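Local coordinates for protein transcription activator HlyU (Vibrio vulnificus, PDB 3JTH) that probably binds DNA as a dimeric winged-helix regulator of the ArsR family and activates transcription, apparently of virulence genes such as rtxA, at residues A[24-27]-A[28-31]; A[30-34]-A[35-39]; A[89-92]-A[93-96]. All coordinates share one frame; numbering follows the deposited sequence.

Contact 1: residues A[24-27]-A[28-31]; sequences RRLQ and ILCM
I28 N, L29 N and M31 N each reach back four residues, to R24 O, R25 O and Q27 O, in the i to i+4 bonding of an alpha helix; the straightest of these three, L29 N to R25 O, spans 2.7 Å at 163°. This is helix 23-31 of the ArsR-type winged-helix domain, largely buried and packed between the helix-turn-helix (39-46 and 50-62, the latter probably the recognition helix) and helices 2-20 and 82-94, which face the second subunit. Its side chains fan out to different neighbours. I28 lies back along the helix, its CG1 beside the backbone N (chi1 -69°) and 3.1 Å from R24 O, and packs on H56 and L60 of helix 50-62. L29 folds back in the same sense, CG 3.2 Å from R25 O, and meets V84 and I88 of helix 82-94. L26 instead has CG anti to the backbone N (chi1 -166°), which sends the side chain toward I88 and L91 of that helix and toward A13 of the second subunit. R24 forms a salt bridge with E7 of the second subunit, while R25 bonds to A19 O and makes a cation-pi contact with W59. L26 CD1 and L29 CD1 touch only loosely, 4.5 Å apart. M31, a selenomethionine, tucks its CG 3.2 Å from Q27 O before the chain bends away.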
# COMPACT_ATOMS: atom_id res chain seq x y z
N ARG A 24 0.38 13.27 -2.41
CA ARG A 24 1.47 13.88 -3.16
C ARG A 24 2.66 12.97 -3.41
O ARG A 24 3.26 13.02 -4.48
CB ARG A 24 1.91 15.18 -2.47
CG ARG A 24 0.86 16.28 -2.54
CD ARG A 24 0.41 16.49 -3.98
NE ARG A 24 -0.40 17.70 -4.16
CZ ARG A 24 -0.83 18.15 -5.34
NH1 ARG A 24 -0.54 17.52 -6.47
NH2 ARG A 24 -1.55 19.27 -5.38
N ARG A 25 3.00 12.13 -2.44
CA ARG A 25 4.12 11.23 -2.64
C ARG A 25 3.78 10.19 -3.71
O ARG A 25 4.61 9.89 -4.58
CB ARG A 25 4.48 10.51 -1.34
CG ARG A 25 5.04 11.44 -0.27
CD ARG A 25 5.78 10.64 0.80
NE ARG A 25 4.90 9.77 1.58
CZ ARG A 25 4.41 10.09 2.78
NH1 ARG A 25 4.70 11.25 3.34
NH2 ARG A 25 3.63 9.22 3.42
N LEU A 26 2.57 9.64 -3.65
CA LEU A 26 2.18 8.62 -4.62
C LEU A 26 2.16 9.22 -6.02
O LEU A 26 2.64 8.60 -6.98
CB LEU A 26 0.82 8.03 -4.27
CG LEU A 26 0.51 6.74 -5.03
CD1 LEU A 26 1.60 5.70 -4.76
CD2 LEU A 26 -0.85 6.18 -4.62
N GLN A 27 1.64 10.42 -6.15
CA GLN A 27 1.59 11.06 -7.46
C GLN A 27 3.01 11.18 -8.01
O GLN A 27 3.26 10.93 -9.19
CB GLN A 27 0.93 12.43 -7.36
CG GLN A 27 -0.53 12.36 -6.95
CD GLN A 27 -1.17 13.73 -6.77
OE1 GLN A 27 -2.27 13.85 -6.24
NE2 GLN A 27 -0.47 14.77 -7.21
N ILE A 28 3.94 11.54 -7.14
CA ILE A 28 5.33 11.69 -7.52
C ILE A 28 5.91 10.33 -7.89
O ILE A 28 6.58 10.18 -8.91
CB ILE A 28 6.16 12.29 -6.37
CG1 ILE A 28 5.76 13.75 -6.15
CG2 ILE A 28 7.64 12.15 -6.69
CD1 ILE A 28 6.30 14.34 -4.86
N LEU A 29 5.65 9.33 -7.06
CA LEU A 29 6.16 7.99 -7.34
C LEU A 29 5.60 7.47 -8.67
O LEU A 29 6.33 6.87 -9.46
CB LEU A 29 5.78 7.06 -6.20
CG LEU A 29 6.53 7.32 -4.89
CD1 LEU A 29 5.88 6.54 -3.76
CD2 LEU A 29 7.99 6.95 -5.06
N CYS A 30 4.31 7.69 -8.90
CA CYS A 30 3.67 7.24 -10.12
C CYS A 30 4.30 7.90 -11.34
O CYS A 30 4.52 7.25 -12.37
CB CYS A 30 2.17 7.54 -10.06
SG CYS A 30 1.32 6.82 -8.62
N MSE A 31 4.60 9.19 -11.23
CA MSE A 31 5.21 9.96 -12.31
C MSE A 31 6.60 9.47 -12.65
O MSE A 31 7.06 9.64 -13.79
CB MSE A 31 5.28 11.44 -11.94
CG MSE A 31 3.96 12.18 -12.04
SE MSE A 31 3.21 12.04 -13.82
CE MSE A 31 4.57 13.04 -14.78

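Contact 2: residues A[30-34]-A[35-39]; sequences CMLHN and QELSV
M31 and L37 meet at about a right angle, the selenomethionine methyl CE 3.9 Å from L37 CD1. The same L37 methyl lies 3.7 Å from M31 O, at the end of the helix. The CD2 methyl of L32 comes at a slant to the base of the L37 side chain, 4.1 Å from L37 CB. L37 thus touches M31 with a methyl at its tip and L32 nearer its backbone. The Q35 side chain runs back to the last residue of the helix. Its CG sits between the backbone N and the carbonyl carbon (chi1 68°), and from there the extended chain carries NE2 back to M31 O, a weak bond of 3.0 Å bent to 130°. The backbone connecting them is a type II beta turn from L32 to Q35, closed by a weak, longer bond from Q35 N to L32 O at 3.3 Å. In the winged-helix fold this turn carries the chain from helix 23-31 into short strand 37-38, where L37 pairs with Y77 through backbone hydrogen bonds. L37 also packs on L42, and L32 on L79. S38 is the N-cap of helix 39-46: its side chain caps a backbone N of the first turn, and E41 OE2 accepts from S38 N.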
# COMPACT_ATOMS: atom_id res chain seq x y z
N CYS A 30 4.31 7.69 -8.90
CA CYS A 30 3.67 7.24 -10.12
C CYS A 30 4.30 7.90 -11.34
O CYS A 30 4.52 7.25 -12.37
CB CYS A 30 2.17 7.54 -10.06
SG CYS A 30 1.32 6.82 -8.62
N MSE A 31 4.60 9.19 -11.23
CA MSE A 31 5.21 9.96 -12.31
C MSE A 31 6.60 9.47 -12.65
O MSE A 31 7.06 9.64 -13.79
CB MSE A 31 5.28 11.44 -11.94
CG MSE A 31 3.96 12.18 -12.04
SE MSE A 31 3.21 12.04 -13.82
CE MSE A 31 4.57 13.04 -14.78
N LEU A 32 7.28 8.89 -11.67
CA LEU A 32 8.64 8.40 -11.87
C LEU A 32 8.65 6.97 -12.36
O LEU A 32 9.71 6.36 -12.46
CB LEU A 32 9.47 8.51 -10.58
CG LEU A 32 9.58 9.96 -10.07
CD1 LEU A 32 10.42 10.05 -8.81
CD2 LEU A 32 10.18 10.80 -11.18
N HIS A 33 7.47 6.44 -12.66
CA HIS A 33 7.35 5.08 -13.16
C HIS A 33 8.10 4.95 -14.49
O HIS A 33 7.72 5.55 -15.50
CB HIS A 33 5.88 4.72 -13.36
CG HIS A 33 5.68 3.41 -14.07
ND1 HIS A 33 6.22 2.23 -13.61
CD2 HIS A 33 5.01 3.10 -15.21
CE1 HIS A 33 5.90 1.25 -14.44
NE2 HIS A 33 5.17 1.76 -15.42
N ASN A 34 9.17 4.16 -14.47
CA ASN A 34 10.00 3.95 -15.65
C ASN A 34 10.52 5.22 -16.34
O ASN A 34 10.58 5.29 -17.57
CB ASN A 34 9.25 3.08 -16.67
CG ASN A 34 9.48 1.59 -16.46
OD1 ASN A 34 8.75 0.77 -17.00
ND2 ASN A 34 10.49 1.24 -15.67
N GLN A 35 10.90 6.21 -15.54
CA GLN A 35 11.46 7.42 -16.12
C GLN A 35 12.07 8.38 -15.11
O GLN A 35 11.76 8.34 -13.92
CB GLN A 35 10.42 8.17 -16.95
CG GLN A 35 9.27 8.78 -16.18
CD GLN A 35 8.57 9.83 -17.00
OE1 GLN A 35 8.52 9.73 -18.23
NE2 GLN A 35 8.01 10.84 -16.34
N GLU A 36 12.92 9.26 -15.62
CA GLU A 36 13.58 10.27 -14.80
C GLU A 36 12.98 11.63 -15.11
O GLU A 36 12.72 11.96 -16.28
CB GLU A 36 15.08 10.33 -15.09
CG GLU A 36 15.83 9.04 -14.92
CD GLU A 36 17.32 9.26 -15.10
OE1 GLU A 36 17.68 10.23 -15.81
OE2 GLU A 36 18.13 8.48 -14.55
N LEU A 37 12.77 12.42 -14.06
CA LEU A 37 12.22 13.77 -14.23
C LEU A 37 12.95 14.77 -13.34
O LEU A 37 13.41 14.43 -12.24
CB LEU A 37 10.73 13.79 -13.89
CG LEU A 37 9.76 12.92 -14.68
CD1 LEU A 37 8.37 13.08 -14.08
CD2 LEU A 37 9.78 13.32 -16.15
N SER A 38 13.05 16.00 -13.83
CA SER A 38 13.67 17.09 -13.09
C SER A 38 12.57 17.78 -12.28
O SER A 38 11.37 17.54 -12.51
CB SER A 38 14.27 18.10 -14.05
OG SER A 38 13.25 18.75 -14.79
N VAL A 39 12.98 18.63 -11.36
CA VAL A 39 12.06 19.39 -10.52
C VAL A 39 11.05 20.14 -11.40
O VAL A 39 9.84 20.14 -11.13
CB VAL A 39 12.83 20.43 -9.66
CG1 VAL A 39 11.87 21.23 -8.82
CG2 VAL A 39 13.84 19.72 -8.78

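Contact 3: residues A[89-92]-A[93-96]; sequences KLLH and SLYC
S93 OG donates to L90 O at 2.8 Å, and L94 N uses the same oxygen at 3.0 Å, so two donors grip one carbonyl near the C-terminal end of helix 82-94. The hydroxyl reaches it because chi1 of 73° sets OG between the backbone N and the carbonyl carbon, facing back down the helix; it approaches well to one side of the C=O direction, at 121°. L90 CD1 lies 3.7 Å from S93 OG and also meets L94 CD1 at 3.9 Å, the two leucines running obliquely to each other. One residue further, Y95 N bonds to L91 O at 3.1 Å, and the same oxygen lies obliquely to the Y95 ring, 3.3 Å from CD2. L91 CD1 touches the ring and L94 only loosely. Y95 is the first residue to leave helical geometry. Beyond it the poorly ordered C96 places SG obliquely to the H92 ring, 4.0 Å from ND1. H92 itself is fixed from outside: its NE2 hydrogen-bonds to C30 O and its ring stacks on that of H33. The helix end is thereby tied to the end of helix 23-31. It also meets the second subunit: L90, L91 and L94 pack on helix 82-94 of that subunit (L90, M87 and E83), and Y95 on N9 of its helix 2-20.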
# COMPACT_ATOMS: atom_id res chain seq x y z
N LYS A 89 4.23 -0.12 -10.55
CA LYS A 89 3.88 -0.72 -11.83
C LYS A 89 2.46 -1.31 -11.76
O LYS A 89 1.68 -1.16 -12.69
CB LYS A 89 4.90 -1.81 -12.20
CG LYS A 89 4.77 -2.40 -13.60
CD LYS A 89 6.02 -3.19 -13.99
CE LYS A 89 5.97 -3.73 -15.42
NZ LYS A 89 5.28 -5.05 -15.55
N LEU A 90 2.14 -1.97 -10.65
CA LEU A 90 0.83 -2.57 -10.48
C LEU A 90 -0.26 -1.51 -10.33
O LEU A 90 -1.36 -1.64 -10.88
CB LEU A 90 0.81 -3.49 -9.26
CG LEU A 90 -0.57 -4.02 -8.87
CD1 LEU A 90 -1.07 -4.97 -9.94
CD2 LEU A 90 -0.50 -4.72 -7.51
N LEU A 91 0.02 -0.47 -9.55
CA LEU A 91 -0.94 0.61 -9.37
C LEU A 91 -1.26 1.23 -10.74
O LEU A 91 -2.39 1.62 -11.02
CB LEU A 91 -0.38 1.66 -8.41
CG LEU A 91 -1.02 1.85 -7.02
CD1 LEU A 91 -1.67 0.57 -6.51
CD2 LEU A 91 0.05 2.34 -6.05
N HIS A 92 -0.25 1.31 -11.60
CA HIS A 92 -0.43 1.86 -12.93
C HIS A 92 -1.36 0.99 -13.77
O HIS A 92 -2.19 1.51 -14.52
CB HIS A 92 0.93 1.99 -13.64
CG HIS A 92 1.46 3.39 -13.65
ND1 HIS A 92 1.16 4.29 -14.65
CD2 HIS A 92 2.24 4.06 -12.77
CE1 HIS A 92 1.72 5.45 -14.37
NE2 HIS A 92 2.38 5.34 -13.23
N SER A 93 -1.23 -0.33 -13.65
CA SER A 93 -2.08 -1.25 -14.42
C SER A 93 -3.50 -1.29 -13.86
O SER A 93 -4.45 -1.64 -14.56
CB SER A 93 -1.48 -2.67 -14.41
OG SER A 93 -1.64 -3.28 -13.14
N LEU A 94 -3.65 -0.90 -12.61
CA LEU A 94 -4.96 -0.91 -11.96
C LEU A 94 -5.79 0.33 -12.30
O LEU A 94 -7.03 0.27 -12.36
CB LEU A 94 -4.78 -0.98 -10.44
CG LEU A 94 -5.12 -2.29 -9.72
CD1 LEU A 94 -4.59 -3.49 -10.48
CD2 LEU A 94 -4.55 -2.23 -8.30
N TYR A 95 -5.11 1.45 -12.51
CA TYR A 95 -5.78 2.70 -12.81
C TYR A 95 -5.36 3.30 -14.16
O TYR A 95 -5.12 4.50 -14.26
CB TYR A 95 -5.49 3.70 -11.69
CG TYR A 95 -5.94 3.24 -10.32
CD1 TYR A 95 -7.29 3.23 -9.98
CD2 TYR A 95 -5.01 2.82 -9.36
CE1 TYR A 95 -7.71 2.82 -8.72
CE2 TYR A 95 -5.42 2.41 -8.10
CZ TYR A 95 -6.77 2.41 -7.78
OH TYR A 95 -7.19 1.98 -6.55
N CYS A 96 -5.28 2.45 -15.18
CA CYS A 96 -4.91 2.89 -16.53
C CYS A 96 -5.28 1.81 -17.55
O CYS A 96 -4.40 1.48 -18.38
CB CYS A 96 -3.40 3.18 -16.61
SG CYS A 96 -2.76 4.50 -15.53

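The three contacts come in chain order within one ArsR-type winged-helix domain. Contacts 1 and 2 share C30 and M31, centres about 9 Å apart: helix 23-31 runs through the first and ends in the second, which leads to strand 37-38 at one edge of the three-stranded antiparallel sheet. Contact 3, on helix 82-94, is centred about 13 Å from contact 1 and 15 Å from contact 2. It touches contact 1 through H92 with C30 and L91 with L26, and contact 2 through H92 and K89 with H33. Helix 23-31 packs on both the second subunit, which contact 3 also reaches, and the helix-turn-helix (39-46 and 50-62), whose helix 50-62 probably reads DNA, as in relatives.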